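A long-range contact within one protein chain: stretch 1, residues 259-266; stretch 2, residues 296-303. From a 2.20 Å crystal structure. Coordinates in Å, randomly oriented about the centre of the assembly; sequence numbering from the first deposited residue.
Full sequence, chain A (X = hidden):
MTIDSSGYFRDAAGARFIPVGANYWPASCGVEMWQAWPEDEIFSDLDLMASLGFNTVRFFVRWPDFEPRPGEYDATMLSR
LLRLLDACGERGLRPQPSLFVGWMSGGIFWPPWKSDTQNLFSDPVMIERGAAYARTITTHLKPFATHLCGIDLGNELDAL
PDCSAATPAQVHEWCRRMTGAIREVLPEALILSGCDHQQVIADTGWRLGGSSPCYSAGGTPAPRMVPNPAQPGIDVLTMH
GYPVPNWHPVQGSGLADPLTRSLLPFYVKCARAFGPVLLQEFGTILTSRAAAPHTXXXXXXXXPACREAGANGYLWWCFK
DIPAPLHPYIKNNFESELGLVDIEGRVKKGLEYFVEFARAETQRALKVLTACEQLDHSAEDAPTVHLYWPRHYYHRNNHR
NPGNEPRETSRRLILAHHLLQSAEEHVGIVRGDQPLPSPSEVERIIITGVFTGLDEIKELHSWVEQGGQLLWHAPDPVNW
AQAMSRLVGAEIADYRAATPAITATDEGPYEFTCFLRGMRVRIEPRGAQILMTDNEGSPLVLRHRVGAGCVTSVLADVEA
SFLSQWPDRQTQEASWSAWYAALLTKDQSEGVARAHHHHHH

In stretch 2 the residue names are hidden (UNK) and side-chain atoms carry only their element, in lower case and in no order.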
# COMPACT_ATOMS: atom_id res chain seq x y z
N LEU A 259 -7.51 -29.33 3.09
CA LEU A 259 -7.72 -27.88 3.30
C LEU A 259 -8.56 -27.28 2.18
O LEU A 259 -9.61 -26.68 2.44
CB LEU A 259 -6.37 -27.14 3.41
CG LEU A 259 -6.38 -25.61 3.74
CD1 LEU A 259 -6.67 -24.72 2.51
CD2 LEU A 259 -7.36 -25.25 4.85
N THR A 260 -8.11 -27.43 0.93
CA THR A 260 -8.89 -26.94 -0.20
C THR A 260 -10.33 -27.45 -0.15
O THR A 260 -11.28 -26.67 -0.30
CB THR A 260 -8.23 -27.36 -1.52
OG1 THR A 260 -6.90 -26.85 -1.60
CG2 THR A 260 -9.05 -26.85 -2.72
N ARG A 261 -10.50 -28.76 0.09
CA ARG A 261 -11.85 -29.34 0.17
C ARG A 261 -12.67 -28.75 1.30
O ARG A 261 -13.90 -28.74 1.22
CB ARG A 261 -11.81 -30.86 0.34
CG ARG A 261 -11.20 -31.61 -0.82
CD ARG A 261 -10.87 -33.04 -0.42
NE ARG A 261 -10.42 -33.84 -1.56
CZ ARG A 261 -10.47 -35.17 -1.61
NH1 ARG A 261 -10.95 -35.86 -0.58
NH2 ARG A 261 -10.03 -35.80 -2.70
N SER A 262 -12.04 -28.24 2.35
CA SER A 262 -12.87 -27.69 3.41
C SER A 262 -13.34 -26.26 3.14
O SER A 262 -14.16 -25.74 3.90
CB SER A 262 -12.12 -27.74 4.74
OG SER A 262 -11.06 -26.78 4.74
N LEU A 263 -12.85 -25.60 2.08
CA LEU A 263 -13.13 -24.18 1.91
C LEU A 263 -14.61 -23.92 1.63
O LEU A 263 -15.28 -23.16 2.34
CB LEU A 263 -12.28 -23.62 0.77
CG LEU A 263 -10.78 -23.57 1.04
CD1 LEU A 263 -10.05 -23.40 -0.29
CD2 LEU A 263 -10.49 -22.41 2.00
N LEU A 264 -15.14 -24.55 0.58
CA LEU A 264 -16.53 -24.28 0.21
C LEU A 264 -17.51 -24.65 1.32
O LEU A 264 -18.34 -23.81 1.69
CB LEU A 264 -16.81 -24.97 -1.13
CG LEU A 264 -18.03 -24.59 -1.96
CD1 LEU A 264 -18.15 -23.09 -2.07
CD2 LEU A 264 -17.95 -25.23 -3.35
N PRO A 265 -17.41 -25.83 1.97
CA PRO A 265 -18.31 -26.08 3.11
C PRO A 265 -18.17 -25.06 4.22
O PRO A 265 -19.17 -24.70 4.86
CB PRO A 265 -17.90 -27.48 3.60
CG PRO A 265 -17.27 -28.12 2.40
CD PRO A 265 -16.57 -27.00 1.67
N PHE A 266 -16.95 -24.58 4.47
CA PHE A 266 -16.76 -23.54 5.48
C PHE A 266 -17.49 -22.26 5.09
O PHE A 266 -18.17 -21.65 5.93
CB PHE A 266 -15.28 -23.27 5.69
CG PHE A 266 -15.00 -22.00 6.41
CD1 PHE A 266 -15.05 -21.94 7.80
CD2 PHE A 266 -14.71 -20.83 5.70
CE1 PHE A 266 -14.81 -20.74 8.47
CE2 PHE A 266 -14.45 -19.63 6.37
CZ PHE A 266 -14.50 -19.59 7.76
N UNK A 296 -13.09 -36.12 -9.53
CA UNK A 296 -14.11 -37.05 -9.03
C UNK A 296 -14.05 -37.17 -7.50
O UNK A 296 -15.07 -37.05 -6.81
c UNK A 296 -13.92 -38.39 -9.74
o UNK A 296 -15.92 -39.45 -9.06
c UNK A 296 -14.68 -39.51 -9.11
o UNK A 296 -14.02 -40.46 -8.68
N UNK A 297 -12.84 -37.36 -6.96
CA UNK A 297 -12.70 -37.46 -5.50
C UNK A 297 -13.04 -36.13 -4.83
O UNK A 297 -13.66 -36.12 -3.75
c UNK A 297 -11.28 -37.89 -5.13
N UNK A 298 -12.66 -35.01 -5.45
CA UNK A 298 -12.99 -33.70 -4.89
C UNK A 298 -14.49 -33.52 -4.77
O UNK A 298 -15.00 -33.10 -3.72
c UNK A 298 -12.60 -29.22 -4.00
c UNK A 298 -12.38 -32.59 -5.76
c UNK A 298 -14.21 -29.24 -5.79
c UNK A 298 -12.22 -30.51 -4.34
c UNK A 298 -13.60 -28.59 -4.73
o UNK A 298 -14.00 -27.31 -4.40
c UNK A 298 -13.82 -30.55 -6.11
c UNK A 298 -12.82 -31.20 -5.39
N UNK A 299 -15.22 -33.85 -5.84
CA UNK A 299 -16.66 -33.65 -5.82
C UNK A 299 -17.31 -34.55 -4.78
O UNK A 299 -18.21 -34.11 -4.05
c UNK A 299 -17.25 -33.91 -7.21
c UNK A 299 -17.40 -33.24 -9.62
c UNK A 299 -16.83 -32.87 -8.26
c UNK A 299 -17.23 -31.46 -7.87
N UNK A 300 -16.82 -35.80 -4.66
CA UNK A 300 -17.40 -36.71 -3.67
C UNK A 300 -17.16 -36.22 -2.25
O UNK A 300 -17.88 -36.65 -1.34
n UNK A 300 -19.08 -41.56 -8.00
n UNK A 300 -18.99 -41.56 -5.71
c UNK A 300 -18.49 -41.17 -6.87
c UNK A 300 -16.71 -39.89 -5.72
c UNK A 300 -17.57 -38.83 -5.02
c UNK A 300 -16.85 -38.14 -3.85
n UNK A 300 -17.41 -40.38 -6.91
N UNK A 301 -16.18 -35.35 -2.03
CA UNK A 301 -16.03 -34.77 -0.71
C UNK A 301 -16.88 -33.50 -0.54
O UNK A 301 -17.64 -33.38 0.42
c UNK A 301 -14.55 -34.48 -0.42
N UNK A 302 -16.78 -32.55 -1.47
CA UNK A 302 -17.32 -31.24 -1.14
C UNK A 302 -18.84 -31.19 -1.23
O UNK A 302 -19.47 -30.45 -0.46
c UNK A 302 -17.53 -29.23 -4.22
c UNK A 302 -16.69 -30.16 -2.04
c UNK A 302 -15.18 -30.06 -1.76
c UNK A 302 -16.99 -30.44 -3.50
N UNK A 303 -19.46 -31.98 -2.13
CA UNK A 303 -20.92 -31.89 -2.27
C UNK A 303 -21.65 -32.40 -1.04
O UNK A 303 -22.53 -31.68 -0.53
c UNK A 303 -21.28 -32.72 -6.06
c UNK A 303 -21.36 -32.61 -3.55
c UNK A 303 -21.44 -30.47 -4.89
c UNK A 303 -20.88 -31.91 -4.82
O HOH W 1 -13.64 -26.00 -1.65

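Position 296 carries two side-chain carbons, the second bearing two oxygens. That is a carboxylate attached directly to CB, so the residue is Asp 296. It lies out of reach of stretch 1.

Position 297 has a single side-chain carbon, CB. It touches the guanidinium of Arg 261, with CB of 297 at 3.4 Å from NH2 of Arg 261. One carbon and nothing more means Ala 297. Its backbone C lies over one face of that guanidinium.

Position 298 has one carbon leading to a ring of six carbons that bears one oxygen. A ring carbon lies 3.8 Å from CG of Arg 261, and another comes within 4.5 Å of CG2 of Thr 260. A phenol ring on one carbon is tyrosine, Tyr 298. Its CA-to-CB bond points sideways, but the end of the side chain comes nearer to stretch 1. The hydroxyl is held by a water.

Position 299 has four side-chain carbons, forked at the second. No atom reaches stretch 1. A fork at the second carbon gives Leu 299.

Position 300 shows three carbons, a nitrogen, then a carbon carrying two more nitrogens. This is a guanidinium on a three-carbon arm, hence Arg 300. Its CA-to-CB bond points sideways, and the end of the side chain leads away from stretch 1. It turns back along its own helix instead, where NE of Arg 300 donates to OD1 of Asp 296 at 2.8 Å in a salt bridge.

Position 301 again has one side-chain carbon, CB, which points toward stretch 1. It lies 3.9 Å from NH1 of Arg 261. The residue is Ala 301.

Position 302 has four carbons, forked at the first, with one arm two carbons long. The short arm ends 3.5 Å from the backbone O of Arg 261. The long arm ends 4.1 Å from CD2 of Leu 264. A fork at CB with unequal carbon arms means Ile 302. Its backbone O is also 4.3 Å from CG of Pro 265.

Position 303 has four carbons, forked at the second, so it is Leu 303. Its CA-to-CB bond points away, and it makes no contact.

The contact joins two helices whose axes cross at -37° and approach to 9.1 Å. They come closest in register at Arg 261 and Ile 302, with CA atoms 5.9 Å apart. Arg 261 acts as a knob among Ala 297, Tyr 298, Ala 301 and Ile 302. Ala 297 and Ala 301, one turn apart, both touch its guanidinium with their CB atoms. Leu 264 and Ile 302 extend the packing with an apolar contact. No direct hydrogen bond crosses between the stretches. A water bridges them instead: it donates to O of Thr 260 at 2.8 Å, accepts from N of Leu 264 at 3.1 Å and donates to OH of Tyr 298 at 3.1 Å. With N of Pro 265 unable to donate, the first helix is kinked beside this contact.

Stretch 2, residues 296-303: DAYLRAIL
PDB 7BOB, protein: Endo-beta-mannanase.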